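Local coordinates for protein FkbI (Streptomyces hygroscopicus, PDB 1R2J) that binds FAD and probably acts as an acyl-ACP dehydrogenase in making the methoxymalonyl extender unit of the polyketide FK520, at residues F111-A116 / S121-R126; V153-Q158 / M216-S221; V245-T250 / R256-H261. All coordinates share one frame; numbering follows the deposited sequence.

Contact 1 (F111-A116 / S121-R126). With FAD (flavin-adenine dinucleotide), chain B.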
loop_
_atom_site.group_PDB
_atom_site.type_symbol
_atom_site.label_atom_id
_atom_site.label_comp_id
_atom_site.label_asym_id
_atom_site.label_seq_id
_atom_site.Cartn_x
_atom_site.Cartn_y
_atom_site.Cartn_z
ATOM N N PHE A 111 -12.232 -2.775 -1.832
ATOM C CA PHE A 111 -13.154 -2.225 -2.817
ATOM C C PHE A 111 -13.180 -3.126 -4.045
ATOM O O PHE A 111 -14.195 -3.239 -4.736
ATOM C CB PHE A 111 -12.749 -0.792 -3.198
ATOM C CG PHE A 111 -11.265 -0.599 -3.401
ATOM C CD1 PHE A 111 -10.667 -0.893 -4.621
ATOM C CD2 PHE A 111 -10.466 -0.131 -2.361
ATOM C CE1 PHE A 111 -9.285 -0.721 -4.804
ATOM C CE2 PHE A 111 -9.088 0.043 -2.529
ATOM C CZ PHE A 111 -8.495 -0.253 -3.752
ATOM N N SER A 112 -12.061 -3.788 -4.301
ATOM C CA SER A 112 -11.962 -4.677 -5.444
ATOM C C SER A 112 -12.821 -5.940 -5.314
ATOM O O SER A 112 -13.015 -6.464 -4.221
ATOM C CB SER A 112 -10.507 -5.077 -5.655
ATOM O OG SER A 112 -10.447 -6.070 -6.661
ATOM N N GLU A 113 -13.336 -6.418 -6.442
ATOM C CA GLU A 113 -14.155 -7.625 -6.467
ATOM C C GLU A 113 -13.735 -8.510 -7.637
ATOM O O GLU A 113 -13.021 -8.065 -8.537
ATOM C CB GLU A 113 -15.643 -7.267 -6.585
ATOM C CG GLU A 113 -16.155 -6.391 -5.442
ATOM C CD GLU A 113 -17.667 -6.216 -5.444
ATOM O OE1 GLU A 113 -18.160 -5.326 -4.722
ATOM O OE2 GLU A 113 -18.362 -6.969 -6.161
ATOM N N ARG A 114 -14.185 -9.760 -7.618
ATOM C CA ARG A 114 -13.844 -10.718 -8.664
ATOM C C ARG A 114 -14.068 -10.161 -10.073
ATOM O O ARG A 114 -13.241 -10.352 -10.962
ATOM C CB ARG A 114 -14.659 -12.004 -8.479
ATOM C CG ARG A 114 -13.903 -13.277 -8.827
ATOM C CD ARG A 114 -12.753 -13.519 -7.853
ATOM N NE ARG A 114 -12.038 -14.764 -8.132
ATOM C CZ ARG A 114 -11.141 -15.311 -7.316
ATOM N NH1 ARG A 114 -10.849 -14.728 -6.163
ATOM N NH2 ARG A 114 -10.528 -16.439 -7.655
ATOM N N GLN A 115 -15.183 -9.463 -10.270
ATOM C CA GLN A 115 -15.502 -8.906 -11.580
ATOM C C GLN A 115 -15.181 -7.416 -11.719
ATOM O O GLN A 115 -15.383 -6.829 -12.784
ATOM C CB GLN A 115 -16.984 -9.128 -11.887
ATOM C CG GLN A 115 -17.937 -8.172 -11.170
ATOM C CD GLN A 115 -17.931 -8.312 -9.655
ATOM O OE1 GLN A 115 -17.616 -9.373 -9.114
ATOM N NE2 GLN A 115 -18.304 -7.240 -8.963
ATOM N N ALA A 116 -14.689 -6.807 -10.646
ATOM C CA ALA A 116 -14.362 -5.386 -10.663
ATOM C C ALA A 116 -12.937 -5.143 -10.176
ATOM O O ALA A 116 -12.691 -5.059 -8.971
ATOM C CB ALA A 116 -15.361 -4.606 -9.790
ATOM N N SER A 121 -16.243 0.660 -10.848
ATOM C CA SER A 121 -17.679 0.903 -10.901
ATOM C C SER A 121 -18.469 -0.375 -11.149
ATOM O O SER A 121 -19.702 -0.359 -11.168
ATOM C CB SER A 121 -18.005 1.946 -11.979
ATOM O OG SER A 121 -17.573 1.523 -13.259
ATOM N N ALA A 122 -17.755 -1.481 -11.331
ATOM C CA ALA A 122 -18.392 -2.767 -11.582
ATOM C C ALA A 122 -18.674 -3.561 -10.303
ATOM O O ALA A 122 -19.260 -4.637 -10.363
ATOM C CB ALA A 122 -17.529 -3.591 -12.527
ATOM N N MET A 123 -18.253 -3.048 -9.149
ATOM C CA MET A 123 -18.496 -3.759 -7.892
ATOM C C MET A 123 -20.006 -3.857 -7.643
ATOM O O MET A 123 -20.748 -2.929 -7.964
ATOM C CB MET A 123 -17.818 -3.039 -6.718
ATOM C CG MET A 123 -18.244 -1.596 -6.519
ATOM S SD MET A 123 -17.715 -0.912 -4.923
ATOM C CE MET A 123 -15.959 -0.593 -5.206
ATOM N N ARG A 124 -20.457 -4.976 -7.081
ATOM C CA ARG A 124 -21.884 -5.168 -6.823
ATOM C C ARG A 124 -22.259 -5.222 -5.347
ATOM O O ARG A 124 -23.435 -5.371 -5.007
ATOM C CB ARG A 124 -22.384 -6.439 -7.515
ATOM C CG ARG A 124 -22.662 -6.274 -8.999
ATOM C CD ARG A 124 -21.785 -7.178 -9.834
ATOM N NE ARG A 124 -21.812 -8.553 -9.349
ATOM C CZ ARG A 124 -21.322 -9.590 -10.022
ATOM N NH1 ARG A 124 -20.772 -9.406 -11.213
ATOM N NH2 ARG A 124 -21.377 -10.807 -9.500
ATOM N N THR A 125 -21.269 -5.113 -4.471
ATOM C CA THR A 125 -21.548 -5.142 -3.044
ATOM C C THR A 125 -22.490 -3.983 -2.712
ATOM O O THR A 125 -22.336 -2.874 -3.233
ATOM C CB THR A 125 -20.250 -5.018 -2.228
ATOM O OG1 THR A 125 -20.563 -4.918 -0.833
ATOM C CG2 THR A 125 -19.478 -3.792 -2.659
ATOM N N ARG A 126 -23.463 -4.246 -1.845
ATOM C CA ARG A 126 -24.449 -3.238 -1.473
ATOM C C ARG A 126 -24.493 -2.910 0.020
ATOM O O ARG A 126 -24.299 -3.778 0.862
ATOM C CB ARG A 126 -25.841 -3.700 -1.925
ATOM C CG ARG A 126 -26.094 -5.189 -1.736
ATOM C CD ARG A 126 -27.235 -5.670 -2.624
ATOM N NE ARG A 126 -27.584 -7.061 -2.349
ATOM C CZ ARG A 126 -26.796 -8.097 -2.627
ATOM N NH1 ARG A 126 -25.612 -7.897 -3.192
ATOM N NH2 ARG A 126 -27.191 -9.331 -2.337
HETATM P PA FAD B . -8.054 -6.587 -14.681
HETATM O O1A FAD B . -8.346 -5.398 -13.891
HETATM O O2A FAD B . -8.724 -7.928 -14.823
HETATM O O5B FAD B . -6.598 -6.814 -15.091
HETATM C C5B FAD B . -6.539 -6.299 -16.361
HETATM C C4B FAD B . -5.236 -6.295 -17.083
HETATM O O4B FAD B . -5.855 -5.595 -18.220
HETATM C C3B FAD B . -4.338 -5.300 -16.419
HETATM O O3B FAD B . -3.037 -5.515 -16.858
HETATM C C2B FAD B . -4.851 -4.001 -16.826
HETATM O O2B FAD B . -3.982 -2.839 -16.824
HETATM C C1B FAD B . -5.451 -4.249 -18.241
HETATM N N9A FAD B . -6.591 -3.424 -18.472
HETATM C C8A FAD B . -7.894 -3.440 -17.907
HETATM N N7A FAD B . -8.701 -2.520 -18.346
HETATM C C5A FAD B . -7.948 -1.815 -19.264
HETATM C C6A FAD B . -8.223 -0.718 -20.086
HETATM N N6A FAD B . -9.418 -0.111 -20.108
HETATM N N1A FAD B . -7.214 -0.251 -20.907
HETATM C C2A FAD B . -5.996 -0.840 -20.912
HETATM N N3A FAD B . -5.623 -1.940 -20.134
HETATM C C4A FAD B . -6.731 -2.336 -19.334
HETATM N N1 FAD B . -7.704 -4.449 -4.002
HETATM C C2 FAD B . -8.367 -3.795 -2.961
HETATM O O2 FAD B . -9.525 -3.355 -3.087
HETATM N N3 FAD B . -7.721 -3.635 -1.743
HETATM C C4 FAD B . -6.413 -4.099 -1.448
HETATM O O4 FAD B . -5.919 -3.901 -0.297
HETATM C C4X FAD B . -5.787 -4.759 -2.482
HETATM N N5 FAD B . -4.449 -5.266 -2.189
HETATM C C5X FAD B . -3.779 -5.977 -3.207
HETATM C C6 FAD B . -2.485 -6.528 -3.006
HETATM C C7 FAD B . -1.779 -7.291 -3.983
HETATM C C7M FAD B . -0.391 -7.849 -3.674
HETATM C C8 FAD B . -2.417 -7.520 -5.234
HETATM C C8M FAD B . -1.802 -8.339 -6.355
HETATM C C9 FAD B . -3.657 -6.992 -5.486
HETATM C C9A FAD B . -4.363 -6.196 -4.511
HETATM N N10 FAD B . -5.717 -5.612 -4.735
HETATM C C10 FAD B . -6.433 -4.925 -3.747
HETATM C "C1'" FAD B . -6.071 -5.857 -6.067
HETATM C "C2'" FAD B . -5.590 -4.648 -7.054
HETATM O "O2'" FAD B . -6.696 -3.724 -6.842
HETATM C "C3'" FAD B . -5.733 -5.195 -8.362
HETATM O "O3'" FAD B . -4.412 -5.381 -8.928
HETATM C "C4'" FAD B . -6.469 -4.667 -9.619
HETATM O "O4'" FAD B . -7.777 -4.172 -9.525
HETATM C "C5'" FAD B . -6.424 -5.951 -10.301
HETATM O "O5'" FAD B . -7.548 -6.239 -11.076
HETATM P P FAD B . -7.585 -7.740 -11.692
HETATM O O1P FAD B . -8.807 -7.147 -11.426
HETATM O O2P FAD B . -8.434 -8.848 -12.371
HETATM O O3P FAD B . -7.790 -7.264 -13.233
#
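Glu113 reaches over to the backbone of 121-126 and collects most of the hydrogen bonds. Its OE2 accepts from Arg124 N at 3.0 Å in a nearly straight bond (172°) and from Gln115 NE2 at 2.8 Å, both donors coming from the same face of the carboxylate plane. The other oxygen, OE1, takes Thr125 N, though its position is less sure, and forms a salt bridge with Lys140. Gln115 spends its second N-H on Ala122 O, 3.1 Å from NE2; both acceptors lie in its amide plane, which fixes the rotation of the group. With CG between the backbone N and the carbonyl carbon (chi1 77°) and a bend at chi2, the Gln115 chain brings its amide against the Arg124 guanidinium, the two planes stacked 25° apart. A leucine in place of Gln115 would probably leave Ala122 O without this donor, Glu113 OE2 with Arg124 N as its remaining donor of the two, and the Arg124 guanidinium without its flat stacking partner.

Apolar contacts fill in behind. Ala116 CB sits 3.6 Å from Ala122 CB, while the Met123 chain, bent at chi3, lays CE 3.8 Å from Phe111 CB.

On the cofactor side, Phe111 N and Ser112 N both donate to FAD O2, the latter at 2.8 Å. The same oxygen stands 3.0 Å above the centre of the Phe111 ring. A type I turn from Glu113 to Ala116 follows directly, and this folded loop between strands 107-110 and 126-130 belongs to the flavin-binding site in the middle domain of the acyl-CoA dehydrogenase fold.

Contact 2 (V153-Q158 / M216-S221)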
loop_
_atom_site.group_PDB
_atom_site.type_symbol
_atom_site.label_atom_id
_atom_site.label_comp_id
_atom_site.label_asym_id
_atom_site.label_seq_id
_atom_site.Cartn_x
_atom_site.Cartn_y
_atom_site.Cartn_z
ATOM N N VAL A 153 -12.734 -1.594 6.086
ATOM C CA VAL A 153 -13.326 -0.437 5.430
ATOM C C VAL A 153 -13.805 -0.915 4.069
ATOM O O VAL A 153 -13.014 -1.087 3.139
ATOM C CB VAL A 153 -12.293 0.684 5.274
ATOM C CG1 VAL A 153 -12.948 1.930 4.696
ATOM C CG2 VAL A 153 -11.680 0.988 6.627
ATOM N N VAL A 154 -15.113 -1.129 3.968
ATOM C CA VAL A 154 -15.729 -1.655 2.754
ATOM C C VAL A 154 -16.486 -0.660 1.880
ATOM O O VAL A 154 -17.305 0.125 2.368
ATOM C CB VAL A 154 -16.686 -2.817 3.122
ATOM C CG1 VAL A 154 -17.320 -3.413 1.878
ATOM C CG2 VAL A 154 -15.922 -3.873 3.880
ATOM N N PHE A 155 -16.205 -0.718 0.581
ATOM C CA PHE A 155 -16.851 0.134 -0.412
ATOM C C PHE A 155 -17.993 -0.662 -1.035
ATOM O O PHE A 155 -17.908 -1.888 -1.154
ATOM C CB PHE A 155 -15.858 0.531 -1.510
ATOM C CG PHE A 155 -15.011 1.728 -1.169
ATOM C CD1 PHE A 155 -15.370 2.993 -1.610
ATOM C CD2 PHE A 155 -13.858 1.589 -0.413
ATOM C CE1 PHE A 155 -14.590 4.102 -1.306
ATOM C CE2 PHE A 155 -13.071 2.693 -0.104
ATOM C CZ PHE A 155 -13.438 3.950 -0.552
ATOM N N GLY A 156 -19.051 0.036 -1.435
ATOM C CA GLY A 156 -20.193 -0.626 -2.038
ATOM C C GLY A 156 -21.206 0.348 -2.612
ATOM O O GLY A 156 -20.999 1.563 -2.566
ATOM N N LEU A 157 -22.299 -0.184 -3.157
ATOM C CA LEU A 157 -23.344 0.648 -3.739
ATOM C C LEU A 157 -24.540 0.726 -2.802
ATOM O O LEU A 157 -24.999 -0.287 -2.272
ATOM C CB LEU A 157 -23.798 0.083 -5.085
ATOM C CG LEU A 157 -22.722 -0.197 -6.137
ATOM C CD1 LEU A 157 -23.371 -0.789 -7.384
ATOM C CD2 LEU A 157 -21.989 1.084 -6.477
ATOM N N GLN A 158 -25.045 1.935 -2.601
ATOM C CA GLN A 158 -26.185 2.118 -1.723
ATOM C C GLN A 158 -27.424 1.617 -2.467
ATOM O O GLN A 158 -27.533 0.425 -2.755
ATOM C CB GLN A 158 -26.315 3.595 -1.351
ATOM C CG GLN A 158 -26.906 3.838 0.025
ATOM C CD GLN A 158 -26.270 5.027 0.713
ATOM O OE1 GLN A 158 -25.899 6.007 0.065
ATOM N NE2 GLN A 158 -26.151 4.953 2.032
ATOM N N MET A 216 -14.951 9.549 -7.102
ATOM C CA MET A 216 -14.880 10.556 -6.040
ATOM C C MET A 216 -14.491 9.745 -4.811
ATOM O O MET A 216 -13.380 9.879 -4.300
ATOM C CB MET A 216 -16.237 11.236 -5.833
ATOM C CG MET A 216 -16.805 11.886 -7.090
ATOM S SD MET A 216 -15.649 13.017 -7.914
ATOM C CE MET A 216 -15.026 11.978 -9.237
ATOM N N LEU A 217 -15.416 8.915 -4.333
ATOM C CA LEU A 217 -15.119 8.021 -3.222
ATOM C C LEU A 217 -14.201 7.053 -3.970
ATOM O O LEU A 217 -14.234 7.012 -5.199
ATOM C CB LEU A 217 -16.378 7.289 -2.749
ATOM C CG LEU A 217 -17.614 8.087 -2.325
ATOM C CD1 LEU A 217 -18.765 7.128 -2.107
ATOM C CD2 LEU A 217 -17.334 8.877 -1.059
ATOM N N VAL A 218 -13.396 6.272 -3.264
ATOM C CA VAL A 218 -12.467 5.363 -3.939
ATOM C C VAL A 218 -11.350 6.233 -4.506
ATOM O O VAL A 218 -10.179 6.009 -4.218
ATOM C CB VAL A 218 -13.117 4.597 -5.126
ATOM C CG1 VAL A 218 -12.101 3.641 -5.734
ATOM C CG2 VAL A 218 -14.348 3.836 -4.665
ATOM N N ALA A 219 -11.721 7.221 -5.318
ATOM C CA ALA A 219 -10.747 8.137 -5.904
ATOM C C ALA A 219 -10.105 8.898 -4.754
ATOM O O ALA A 219 -8.923 9.237 -4.793
ATOM C CB ALA A 219 -11.432 9.102 -6.849
ATOM N N ALA A 220 -10.904 9.158 -3.726
ATOM C CA ALA A 220 -10.424 9.860 -2.549
ATOM C C ALA A 220 -9.504 8.937 -1.765
ATOM O O ALA A 220 -8.462 9.360 -1.271
ATOM C CB ALA A 220 -11.596 10.285 -1.681
ATOM N N SER A 221 -9.894 7.670 -1.661
ATOM C CA SER A 221 -9.109 6.686 -0.930
ATOM C C SER A 221 -7.868 6.250 -1.707
ATOM O O SER A 221 -6.817 5.993 -1.115
ATOM C CB SER A 221 -9.973 5.466 -0.609
ATOM O OG SER A 221 -9.212 4.469 0.054
#
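Phe155, near the end of strand 151-156, faces Val218, and their CA atoms, 7.7 Å apart, mark the nearest approach of the two backbones. Residues 216-218 form an irregular lead-in to helix 219-248, and no hydrogen bond joins this segment to the strand; the Phe155 side chain meets both side-chain and backbone atoms of the other segment. Phe155 CG lies anti to its carbonyl carbon (chi1 -84°), which carries the ring off the strand toward the start of the helix.

Phe155 CE1 lies 3.2 Å from Val218 N, an oblique approach. The Val218 branch CG2 approaches at 3.3 Å from Phe155 CD1, and the two side chains run obliquely to each other. Leu217 comes to the ring in its plane, with CB at the edge 3.9 Å from Phe155 CE1. Beyond them, Ser221 offers CB to Phe155 CZ at 3.8 Å; its OG is turned to Thr84 of helix 69-88, with which it hydrogen-bonds.

This is where the beta-stranded middle domain of the acyl-CoA dehydrogenase fold meets the first long helix of the C-terminal helical domain, and the ring lies across that seam. Phe155 also touches Phe111 and Val109, both of the FAD site, and its side chain is about 7 Å from the bound FAD, which places it in the second shell behind the flavin-binding residues. Its carbonyl oxygen accepts a hydrogen bond from Lys140. On the helix side, Leu217 rests against Leu88, and Val218 packs on Leu120.

Contact 3 (V245-T250 / R256-H261)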
loop_
_atom_site.group_PDB
_atom_site.type_symbol
_atom_site.label_atom_id
_atom_site.label_comp_id
_atom_site.label_asym_id
_atom_site.label_seq_id
_atom_site.Cartn_x
_atom_site.Cartn_y
_atom_site.Cartn_z
ATOM N N VAL A 245 25.136 -2.357 -5.308
ATOM C CA VAL A 245 26.412 -1.700 -5.079
ATOM C C VAL A 245 27.268 -2.534 -4.122
ATOM O O VAL A 245 28.461 -2.714 -4.354
ATOM C CB VAL A 245 26.228 -0.275 -4.512
ATOM C CG1 VAL A 245 25.514 0.598 -5.528
ATOM C CG2 VAL A 245 25.421 -0.321 -3.237
ATOM N N ALA A 246 26.661 -3.056 -3.060
ATOM C CA ALA A 246 27.407 -3.866 -2.093
ATOM C C ALA A 246 28.058 -5.058 -2.789
ATOM O O ALA A 246 29.217 -5.380 -2.529
ATOM C CB ALA A 246 26.488 -4.349 -0.979
ATOM N N HIS A 247 27.314 -5.707 -3.681
ATOM C CA HIS A 247 27.840 -6.861 -4.405
ATOM C C HIS A 247 28.906 -6.420 -5.415
ATOM O O HIS A 247 29.935 -7.078 -5.579
ATOM C CB HIS A 247 26.698 -7.582 -5.134
ATOM C CG HIS A 247 27.070 -8.928 -5.680
ATOM N ND1 HIS A 247 27.439 -9.985 -4.872
ATOM C CD2 HIS A 247 27.084 -9.404 -6.949
ATOM C CE1 HIS A 247 27.658 -11.054 -5.619
ATOM N NE2 HIS A 247 27.449 -10.729 -6.882
ATOM N N ALA A 248 28.656 -5.288 -6.071
ATOM C CA ALA A 248 29.550 -4.740 -7.087
ATOM C C ALA A 248 30.919 -4.252 -6.599
ATOM O O ALA A 248 31.884 -4.261 -7.368
ATOM C CB ALA A 248 28.842 -3.611 -7.832
ATOM N N ARG A 249 31.024 -3.809 -5.349
ATOM C CA ARG A 249 32.327 -3.347 -4.893
ATOM C C ARG A 249 33.066 -4.371 -4.048
ATOM O O ARG A 249 34.173 -4.112 -3.587
ATOM C CB ARG A 249 32.218 -1.999 -4.152
ATOM C CG ARG A 249 31.346 -1.961 -2.917
ATOM C CD ARG A 249 31.160 -0.516 -2.453
ATOM N NE ARG A 249 30.208 -0.437 -1.353
ATOM C CZ ARG A 249 29.577 0.667 -0.966
ATOM N NH1 ARG A 249 29.789 1.825 -1.581
ATOM N NH2 ARG A 249 28.699 0.602 0.026
ATOM N N THR A 250 32.469 -5.547 -3.883
ATOM C CA THR A 250 33.080 -6.611 -3.094
ATOM C C THR A 250 33.394 -7.853 -3.932
ATOM O O THR A 250 34.476 -8.425 -3.823
ATOM C CB THR A 250 32.169 -7.031 -1.933
ATOM O OG1 THR A 250 30.929 -7.514 -2.458
ATOM C CG2 THR A 250 31.893 -5.847 -1.014
ATOM N N ARG A 256 39.064 -8.286 -10.935
ATOM C CA ARG A 256 38.679 -6.972 -10.432
ATOM C C ARG A 256 37.238 -6.917 -9.940
ATOM O O ARG A 256 36.405 -7.738 -10.319
ATOM C CB ARG A 256 38.914 -5.906 -11.506
ATOM C CG ARG A 256 38.027 -6.037 -12.719
ATOM C CD ARG A 256 38.598 -5.249 -13.883
ATOM N NE ARG A 256 39.838 -5.854 -14.358
ATOM C CZ ARG A 256 40.507 -5.455 -15.435
ATOM N NH1 ARG A 256 41.630 -6.069 -15.785
ATOM N NH2 ARG A 256 40.051 -4.446 -16.167
ATOM N N PRO A 257 36.931 -5.944 -9.072
ATOM C CA PRO A 257 35.565 -5.831 -8.558
ATOM C C PRO A 257 34.596 -5.675 -9.728
ATOM O O PRO A 257 34.916 -5.023 -10.717
ATOM C CB PRO A 257 35.632 -4.579 -7.682
ATOM C CG PRO A 257 37.080 -4.555 -7.231
ATOM C CD PRO A 257 37.796 -4.893 -8.511
ATOM N N LEU A 258 33.425 -6.293 -9.616
ATOM C CA LEU A 258 32.412 -6.219 -10.663
ATOM C C LEU A 258 32.157 -4.768 -11.055
ATOM O O LEU A 258 31.924 -4.455 -12.220
ATOM C CB LEU A 258 31.097 -6.829 -10.171
ATOM C CG LEU A 258 31.098 -8.293 -9.729
ATOM C CD1 LEU A 258 29.696 -8.674 -9.279
ATOM C CD2 LEU A 258 31.560 -9.191 -10.868
ATOM N N GLY A 259 32.199 -3.886 -10.062
ATOM C CA GLY A 259 31.957 -2.479 -10.309
ATOM C C GLY A 259 32.890 -1.876 -11.337
ATOM O O GLY A 259 32.545 -0.873 -11.959
ATOM N N ASP A 260 34.073 -2.469 -11.505
ATOM C CA ASP A 260 35.040 -1.961 -12.475
ATOM C C ASP A 260 34.709 -2.382 -13.905
ATOM O O ASP A 260 35.294 -1.869 -14.849
ATOM C CB ASP A 260 36.467 -2.407 -12.124
ATOM C CG ASP A 260 37.002 -1.727 -10.873
ATOM O OD1 ASP A 260 36.383 -0.751 -10.412
ATOM O OD2 ASP A 260 38.054 -2.158 -10.355
ATOM N N HIS A 261 33.793 -3.331 -14.072
ATOM C CA HIS A 261 33.398 -3.733 -15.416
ATOM C C HIS A 261 32.330 -2.721 -15.827
ATOM O O HIS A 261 31.273 -2.619 -15.196
ATOM C CB HIS A 261 32.848 -5.157 -15.403
ATOM C CG HIS A 261 33.859 -6.177 -14.985
ATOM N ND1 HIS A 261 35.062 -6.338 -15.638
ATOM C CD2 HIS A 261 33.856 -7.076 -13.973
ATOM C CE1 HIS A 261 35.758 -7.292 -15.045
ATOM N NE2 HIS A 261 35.048 -7.756 -14.032
#
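The first torsions of His247 and Leu258 bring their side chains together. The imidazole stands with CG opposite the backbone N (chi1 -168°), while Leu258 keeps CG opposite its carbonyl carbon (chi1 -59°) and continues extended, so that CD1 comes to 3.6 Å from His247 CD2. The methyl reaches the ring obliquely, and the two side chains cross at a slant.

The polar link is made by backbone. Ala248 O, in the last turn of helix 219-248, accepts from Gly259 N at 2.7 Å; the bond is bent, with an N-H...O angle of 148°, and the donor is tilted from the carbonyl plane. Leu258 N is also close to that oxygen but points badly for a bond. Around this junction Pro257 CB sits 3.8 Å from Ala248 O, and Leu258 CB is 4.0 Å from Ala248 CA. The CA atoms of Ala248 and Gly259 stand only 4.6 Å apart, and a CB on Gly259 would come very near Ala248 O.

At the same helix end, Thr250 OG1 turns back and donates to Ala246 O at 2.7 Å. The segments are joined by the hairpin of strands 252-253 and 256-257, after which a 3-10 turn at 258-260 leads to His261, the N-cap of helix 262-287. Ala248 and Leu258 both also pack on that helix, through Ile268 and Val264.

Chemically, then, a carbonyl at the helix end is satisfied by the returning chain, and one backbone bond with modest apolar packing ties the end of helix 219-248 to the turn that leads into helix 262-287.

Overall arrangement
Contacts 1, 2 and 3 follow one another along the chain, each closing before the next opens. The first two are neighbours, their centres 11 Å apart, and they touch directly: Thr125 O and Leu157 N, 2.7 Å apart, probably hydrogen-bond, and Thr125 CG2 packs on Gly156. Together they tie the flavin-binding loop, strand 151-156 and the start of the C-terminal helical domain into one block beside the FAD. Contact 3 lies about 49 Å from both, measured between centres, on the opposite side of the chain's centre. Helix 219-248 connects the two regions, beginning in contact 2 and ending in contact 3, and thus spans from the cofactor's surroundings to a remote surface turn.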